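Local coordinates for protein PfhB2 (Pasteurella multocida, PDB 6U8T) that probably acts as a cysteine protease of the YopT family, within the papain-like clan CA, as one domain of a bacterial toxin, at residues Met61-Gly64 against Leu70-Glu73; Val107-Lys112 against Ser118-Val123. The protein carries 1 engineered substitution. All coordinates share one frame; numbering follows the deposited sequence.

Contact 1 of 2, residues Met61-Gly64 against Leu70-Glu73; sequences MYEG and LKQE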
HETATM    1  N   MSE C  61     -13.514  24.732  11.355  1.00 31.61           N
HETATM    2  CA  MSE C  61     -12.095  24.452  11.545  1.00 31.31           C
HETATM    3  C   MSE C  61     -11.249  25.130  10.469  1.00 28.53           C
HETATM    4  O   MSE C  61     -10.017  25.069  10.529  1.00 28.18           O
HETATM    5  CB  MSE C  61     -11.738  22.975  11.413  1.00 35.09           C
HETATM    6  CG  MSE C  61     -12.653  21.975  12.051  1.00 42.41           C
HETATM    7 SE   MSE C  61     -11.757  20.227  11.784  1.00 48.66          SE
HETATM    8  CE  MSE C  61     -11.097  19.885   9.982  1.00 37.20           C
ATOM      9  N   TYR C  62     -11.913  25.790   9.512  1.00 25.75           N
ATOM     10  CA  TYR C  62     -11.277  26.388   8.353  1.00 25.31           C
ATOM     11  C   TYR C  62     -10.915  27.845   8.638  1.00 27.28           C
ATOM     12  O   TYR C  62     -11.760  28.569   9.176  1.00 27.04           O
ATOM     13  CB  TYR C  62     -12.188  26.221   7.130  1.00 23.70           C
ATOM     14  CG  TYR C  62     -12.605  24.779   6.888  1.00 22.11           C
ATOM     15  CD1 TYR C  62     -11.678  23.738   6.934  1.00 20.80           C
ATOM     16  CD2 TYR C  62     -13.930  24.449   6.627  1.00 20.73           C
ATOM     17  CE1 TYR C  62     -12.053  22.427   6.697  1.00 19.65           C
ATOM     18  CE2 TYR C  62     -14.319  23.151   6.371  1.00 19.96           C
ATOM     19  CZ  TYR C  62     -13.382  22.137   6.434  1.00 19.33           C
ATOM     20  OH  TYR C  62     -13.738  20.845   6.268  1.00 18.63           O
ATOM     21  N   GLU C  63      -9.685  28.235   8.288  1.00 29.86           N
ATOM     22  CA  GLU C  63      -9.149  29.616   8.459  1.00 33.39           C
ATOM     23  C   GLU C  63      -9.904  30.554   7.508  1.00 34.18           C
ATOM     24  O   GLU C  63      -9.816  30.338   6.314  1.00 36.31           O
ATOM     25  CB  GLU C  63      -7.628  29.633   8.210  1.00 35.86           C
ATOM     26  CG  GLU C  63      -6.910  30.906   8.685  1.00 39.54           C
ATOM     27  CD  GLU C  63      -7.439  31.504   9.977  1.00 44.91           C
ATOM     28  OE1 GLU C  63      -7.401  30.818  11.021  1.00 47.76           O
ATOM     29  OE2 GLU C  63      -7.930  32.660   9.938  1.00 60.77           O
ATOM     30  N   GLY C  64     -10.621  31.550   8.036  1.00 36.19           N
ATOM     31  CA  GLY C  64     -11.416  32.523   7.260  1.00 38.16           C
ATOM     32  C   GLY C  64     -10.589  33.243   6.218  1.00 40.87           C
ATOM     33  O   GLY C  64     -11.076  33.426   5.112  1.00 43.55           O
ATOM     34  N   LEU C  70      -6.436  24.968   7.570  1.00 22.80           N
ATOM     35  CA  LEU C  70      -7.138  24.788   8.858  1.00 22.48           C
ATOM     36  C   LEU C  70      -6.664  25.905   9.784  1.00 24.31           C
ATOM     37  O   LEU C  70      -5.588  26.449   9.544  1.00 24.95           O
ATOM     38  CB  LEU C  70      -6.842  23.399   9.427  1.00 22.24           C
ATOM     39  CG  LEU C  70      -7.176  22.180   8.554  1.00 21.97           C
ATOM     40  CD1 LEU C  70      -7.067  20.918   9.410  1.00 21.16           C
ATOM     41  CD2 LEU C  70      -8.573  22.253   7.938  1.00 21.69           C
ATOM     42  N   LYS C  71      -7.482  26.298  10.763  1.00 26.26           N
ATOM     43  CA  LYS C  71      -7.066  27.224  11.839  1.00 25.96           C
ATOM     44  C   LYS C  71      -5.914  26.580  12.603  1.00 25.10           C
ATOM     45  O   LYS C  71      -5.905  25.301  12.723  1.00 22.17           O
ATOM     46  CB  LYS C  71      -8.222  27.427  12.804  1.00 27.55           C
ATOM     47  CG  LYS C  71      -9.361  28.275  12.271  1.00 30.08           C
ATOM     48  CD  LYS C  71     -10.497  28.313  13.264  1.00 32.48           C
ATOM     49  CE  LYS C  71     -11.545  29.376  12.986  1.00 34.59           C
ATOM     50  NZ  LYS C  71     -12.486  29.373  14.126  1.00 35.99           N
ATOM     51  N   GLN C  72      -5.015  27.414  13.129  1.00 26.51           N
ATOM     52  CA  GLN C  72      -3.792  27.002  13.861  1.00 27.39           C
ATOM     53  C   GLN C  72      -4.187  26.199  15.111  1.00 27.84           C
ATOM     54  O   GLN C  72      -3.513  25.202  15.372  1.00 28.33           O
ATOM     55  CB  GLN C  72      -2.913  28.201  14.222  1.00 29.19           C
ATOM     56  CG  GLN C  72      -1.518  27.797  14.654  1.00 30.66           C
ATOM     57  CD  GLN C  72      -0.800  26.924  13.645  1.00 31.01           C
ATOM     58  OE1 GLN C  72      -0.764  27.233  12.454  1.00 30.96           O
ATOM     59  NE2 GLN C  72      -0.241  25.804  14.105  1.00 31.11           N
ATOM     60  N   GLU C  73      -5.255  26.581  15.808  1.00 28.09           N
ATOM     61  CA  GLU C  73      -5.787  25.864  16.992  1.00 30.90           C
ATOM     62  C   GLU C  73      -6.225  24.434  16.614  1.00 27.80           C
ATOM     63  O   GLU C  73      -5.984  23.519  17.409  1.00 29.20           O
ATOM     64  CB  GLU C  73      -6.930  26.681  17.604  1.00 36.97           C
ATOM     65  CG  GLU C  73      -7.872  25.886  18.499  1.00 46.85           C
ATOM     66  CD  GLU C  73      -8.979  26.670  19.191  1.00 60.38           C
ATOM     67  OE1 GLU C  73      -9.635  27.528  18.524  1.00 76.17           O
ATOM     68  OE2 GLU C  73      -9.203  26.420  20.408  1.00 67.69           O
TER

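Contact 2 of 2, residues Val107-Lys112 against Ser118-Val123; sequences VVPKEK and SRRDEV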
ATOM      1  N   VAL C 107     -19.135  13.235  21.288  1.00 24.39           N
ATOM      2  CA  VAL C 107     -19.617  12.417  20.134  1.00 23.16           C
ATOM      3  C   VAL C 107     -20.055  11.052  20.667  1.00 23.00           C
ATOM      4  O   VAL C 107     -19.301  10.448  21.458  1.00 25.17           O
ATOM      5  CB  VAL C 107     -18.531  12.244  19.052  1.00 21.82           C
ATOM      6  CG1 VAL C 107     -19.055  11.423  17.893  1.00 20.39           C
ATOM      7  CG2 VAL C 107     -18.007  13.586  18.561  1.00 20.95           C
ATOM      8  N   VAL C 108     -21.224  10.576  20.255  1.00 22.10           N
ATOM      9  CA  VAL C 108     -21.861   9.335  20.816  1.00 22.16           C
ATOM     10  C   VAL C 108     -21.824   8.246  19.750  1.00 20.65           C
ATOM     11  O   VAL C 108     -22.513   8.338  18.745  1.00 19.63           O
ATOM     12  CB  VAL C 108     -23.310   9.582  21.322  1.00 22.57           C
ATOM     13  CG1 VAL C 108     -23.909   8.293  21.853  1.00 23.18           C
ATOM     14  CG2 VAL C 108     -23.368  10.674  22.375  1.00 22.48           C
ATOM     15  N   PRO C 109     -21.026   7.186  19.945  1.00 20.97           N
ATOM     16  CA  PRO C 109     -21.009   6.056  19.028  1.00 21.35           C
ATOM     17  C   PRO C 109     -22.394   5.389  18.963  1.00 22.22           C
ATOM     18  O   PRO C 109     -23.008   5.221  19.993  1.00 23.34           O
ATOM     19  CB  PRO C 109     -19.970   5.068  19.645  1.00 21.60           C
ATOM     20  CG  PRO C 109     -19.272   5.799  20.743  1.00 21.72           C
ATOM     21  CD  PRO C 109     -20.140   6.978  21.100  1.00 21.70           C
ATOM     22  N   LYS C 110     -22.836   4.992  17.782  1.00 22.64           N
ATOM     23  CA  LYS C 110     -24.097   4.220  17.617  1.00 25.03           C
ATOM     24  C   LYS C 110     -23.874   2.795  18.118  1.00 26.23           C
ATOM     25  O   LYS C 110     -22.715   2.318  18.036  1.00 25.80           O
ATOM     26  CB  LYS C 110     -24.567   4.195  16.167  1.00 25.62           C
ATOM     27  CG  LYS C 110     -25.172   5.493  15.699  1.00 27.48           C
ATOM     28  CD  LYS C 110     -25.951   5.413  14.398  1.00 30.53           C
ATOM     29  CE  LYS C 110     -26.283   6.816  13.892  1.00 32.16           C
ATOM     30  NZ  LYS C 110     -27.055   6.797  12.626  1.00 32.76           N
ATOM     31  N   GLU C 111     -24.919   2.172  18.657  1.00 28.16           N
ATOM     32  CA  GLU C 111     -24.946   0.778  19.146  1.00 31.75           C
ATOM     33  C   GLU C 111     -26.001   0.018  18.343  1.00 32.34           C
ATOM     34  O   GLU C 111     -27.032   0.633  17.978  1.00 33.17           O
ATOM     35  CB  GLU C 111     -25.279   0.698  20.637  1.00 35.64           C
ATOM     36  CG  GLU C 111     -24.639   1.782  21.472  1.00 39.00           C
ATOM     37  CD  GLU C 111     -23.953   1.263  22.712  1.00 47.72           C
ATOM     38  OE1 GLU C 111     -24.687   0.823  23.668  1.00 48.11           O
ATOM     39  OE2 GLU C 111     -22.680   1.288  22.708  1.00 53.84           O
ATOM     40  N   LYS C 112     -25.789  -1.281  18.119  1.00 33.37           N
ATOM     41  CA  LYS C 112     -26.873  -2.254  17.827  1.00 35.54           C
ATOM     42  C   LYS C 112     -27.216  -2.931  19.141  1.00 35.82           C
ATOM     43  O   LYS C 112     -26.273  -3.314  19.831  1.00 36.76           O
ATOM     44  CB  LYS C 112     -26.396  -3.232  16.764  1.00 36.94           C
ATOM     45  CG  LYS C 112     -26.067  -2.567  15.430  1.00 39.44           C
ATOM     46  CD  LYS C 112     -27.238  -1.798  14.815  1.00 41.15           C
ATOM     47  CE  LYS C 112     -27.215  -1.853  13.300  1.00 45.60           C
ATOM     48  NZ  LYS C 112     -28.010  -0.765  12.682  1.00 49.31           N
ATOM     49  N   SER C 118     -25.595  -4.460  24.172  1.00 42.71           N
ATOM     50  CA  SER C 118     -25.132  -3.558  23.086  1.00 41.35           C
ATOM     51  C   SER C 118     -23.892  -4.132  22.398  1.00 40.05           C
ATOM     52  O   SER C 118     -23.282  -5.050  22.936  1.00 41.28           O
ATOM     53  CB  SER C 118     -24.836  -2.180  23.575  1.00 39.50           C
ATOM     54  OG  SER C 118     -25.941  -1.715  24.305  1.00 43.59           O
ATOM     55  N   ARG C 119     -23.655  -3.668  21.185  1.00 37.75           N
ATOM     56  CA  ARG C 119     -22.356  -3.733  20.482  1.00 38.64           C
ATOM     57  C   ARG C 119     -22.270  -2.518  19.549  1.00 35.87           C
ATOM     58  O   ARG C 119     -23.308  -1.909  19.251  1.00 33.16           O
ATOM     59  CB  ARG C 119     -22.184  -5.039  19.712  1.00 41.46           C
ATOM     60  CG  ARG C 119     -23.128  -5.165  18.537  1.00 45.26           C
ATOM     61  CD  ARG C 119     -22.739  -6.326  17.648  1.00 53.43           C
ATOM     62  NE  ARG C 119     -23.637  -6.380  16.504  1.00 56.47           N
ATOM     63  CZ  ARG C 119     -23.567  -5.575  15.446  1.00 59.56           C
ATOM     64  NH1 ARG C 119     -22.618  -4.649  15.360  1.00 60.52           N
ATOM     65  NH2 ARG C 119     -24.467  -5.690  14.484  1.00 59.59           N
ATOM     66  N   ARG C 120     -21.061  -2.152  19.155  1.00 33.84           N
ATOM     67  CA  ARG C 120     -20.832  -0.933  18.335  1.00 32.35           C
ATOM     68  C   ARG C 120     -21.471  -1.145  16.967  1.00 31.21           C
ATOM     69  O   ARG C 120     -21.364  -2.242  16.441  1.00 29.72           O
ATOM     70  CB  ARG C 120     -19.339  -0.603  18.282  1.00 31.22           C
ATOM     71  CG  ARG C 120     -18.773  -0.258  19.649  1.00 33.71           C
ATOM     72  CD  ARG C 120     -19.611   0.863  20.251  1.00 35.69           C
ATOM     73  NE  ARG C 120     -19.018   1.504  21.406  1.00 40.32           N
ATOM     74  CZ  ARG C 120     -17.978   2.336  21.380  1.00 43.56           C
ATOM     75  NH1 ARG C 120     -17.361   2.604  20.238  1.00 42.52           N
ATOM     76  NH2 ARG C 120     -17.529   2.854  22.510  1.00 43.76           N
ATOM     77  N   ASP C 121     -22.130  -0.113  16.432  1.00 31.79           N
ATOM     78  CA  ASP C 121     -22.602  -0.076  15.021  1.00 31.84           C
ATOM     79  C   ASP C 121     -21.391   0.245  14.146  1.00 28.50           C
ATOM     80  O   ASP C 121     -21.196   1.422  13.809  1.00 29.90           O
ATOM     81  CB  ASP C 121     -23.780   0.880  14.837  1.00 34.33           C
ATOM     82  CG  ASP C 121     -24.386   0.875  13.435  1.00 38.91           C
ATOM     83  OD1 ASP C 121     -24.101  -0.084  12.665  1.00 40.81           O
ATOM     84  OD2 ASP C 121     -25.179   1.815  13.123  1.00 44.50           O
ATOM     85  N   GLU C 122     -20.564  -0.757  13.879  1.00 27.48           N
ATOM     86  CA  GLU C 122     -19.437  -0.659  12.911  1.00 27.02           C
ATOM     87  C   GLU C 122     -19.708  -1.663  11.797  1.00 26.14           C
ATOM     88  O   GLU C 122     -20.147  -2.775  12.144  1.00 26.53           O
ATOM     89  CB  GLU C 122     -18.090  -0.974  13.561  1.00 27.84           C
ATOM     90  CG  GLU C 122     -17.795  -0.072  14.720  1.00 31.55           C
ATOM     91  CD  GLU C 122     -16.422  -0.214  15.355  1.00 37.10           C
ATOM     92  OE1 GLU C 122     -15.519  -0.748  14.670  1.00 39.91           O
ATOM     93  OE2 GLU C 122     -16.266   0.210  16.543  1.00 40.67           O
ATOM     94  N   VAL C 123     -19.487  -1.276  10.543  1.00 23.62           N
ATOM     95  CA  VAL C 123     -19.782  -2.145   9.380  1.00 24.62           C
ATOM     96  C   VAL C 123     -18.480  -2.352   8.625  1.00 25.76           C
ATOM     97  O   VAL C 123     -17.905  -1.350   8.139  1.00 29.99           O
ATOM     98  CB  VAL C 123     -20.897  -1.549   8.504  1.00 24.64           C
ATOM     99  CG1 VAL C 123     -21.100  -2.343   7.229  1.00 25.78           C
ATOM    100  CG2 VAL C 123     -22.211  -1.483   9.271  1.00 24.33           C
TER

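Contact 1 of 2, residues Met61-Gly64 against Leu70-Glu73
Leu70 lies beside Tyr62 with both side chains pointing the same way, and its CD2 methyl meets the ring at the edge, in the ring plane, instead of over a face. The closest pair is Leu70 CD2 to Tyr62 CD1 at 3.6 Å, and Tyr62 CE1 is almost as near. Met61, present as selenomethionine, runs along the same leucine: a bend at its last torsion (chi3 -47°) turns CE toward the isobutyl group, where Met61 CE stands 4.0 Å from Leu70 CD2. Met61 and Tyr62 thus meet the Leu70 methyls by apolar contact, and Leu70 also packs on Ile75 and Ile78 of helix 72-87.

The backbones form a single beta bridge, with Tyr62 CA and Leu70 CA 4.5 Å apart, which closes a short loop just ahead of helix 72-87. Lys71 occupies the N-cap position of that helix, and its N donates a nearly straight bond to Met61 O (2.8 Å, 168° at the hydrogen). The same Met61 O also receives a CA-H contact from Leu70 CA at 3.3 Å.

Glu63 crosses Lys71 at about a right angle. Its chain bends at chi2 (37°), which sets OE1 against the aliphatic stem, with Glu63 OE1 3.4 Å from Lys71 CG. The charged ends do not meet, and Lys71 NZ instead makes a weak hydrogen bond to Thr60 O.

Met61 packs on Thr41, His44 and Asn48 of helix 20-51. Across the dimer, the Tyr62 ring stacks with Phe14 of the second subunit, and Tyr62 OH hydrogen-bonds Glu181 OE1 of that subunit.

Contact 2 of 2, residues Val107-Lys112 against Ser118-Val123
Arg119 and Lys112 meet through contrasting torsions. Arg119 CG sits between its backbone N and carbonyl carbon (chi1 68°), and the chain then runs extended to NE, which lays one face of the guanidinium over Lys112, whose CB stands 3.8 Å above the centre of that plane. Lys112 bends at chi2 (-58°) and chi3, carrying its end to Asp121; Lys112 CE lies 3.6 Å from Asp121 OD1, while the Lys112 NZ to Asp121 OD2 salt bridge is long at 3.9 Å.

Arg120 lies alongside Pro109, whose CG covers one guanidinium face off-centre, 3.6 Å above the plane. The salt bridge from Glu111 OE2 to Arg120 NE is long, at 3.9 Å, and approaches obliquely, with the carboxylate and guanidinium planes 47° apart; the stronger partner of Arg120 is Asp99, which its NH2 meets in a salt bridge.

The backbone evidence is that of an antiparallel hairpin. Lys112 and Arg119 form a hydrogen-bonded pair (Lys112 N to Arg119 O 2.8 Å, Arg119 N to Lys112 O 3.0 Å), followed by Glu111 and Arg120 as a non-hydrogen-bonded pair. Asp121, centre of an inverse gamma turn, interrupts strand 117-127, yet Asp121 N still donates a hydrogen bond to Lys110 O at 3.0 Å, from above the carbonyl plane.

On the helical side, Pro109 and Arg120 pack on helix 91-104; beyond the turn, Glu122 and Val123 pair antiparallel with a strand of the second subunit, continuing the sheet across the interface.

From the N terminus, the chain passes through helix 20-51 and a loop before reaching contact 1, which closes a short turn of five intervening residues and leads straight into helix 72-87. Helix 91-104 follows, and contact 2 then closes the beta hairpin of strands 111-114 and 117-127. The two closures are in series, neither nesting nor crossing. Their centres lie 30 Å apart and their nearest atoms about 11 Å apart, so they do not touch. Contact 1 ties the loop to helices 20-51 and 72-87, whereas contact 2 fastens the hairpin base beside helix 91-104. Both meet the second subunit, at different parts of it.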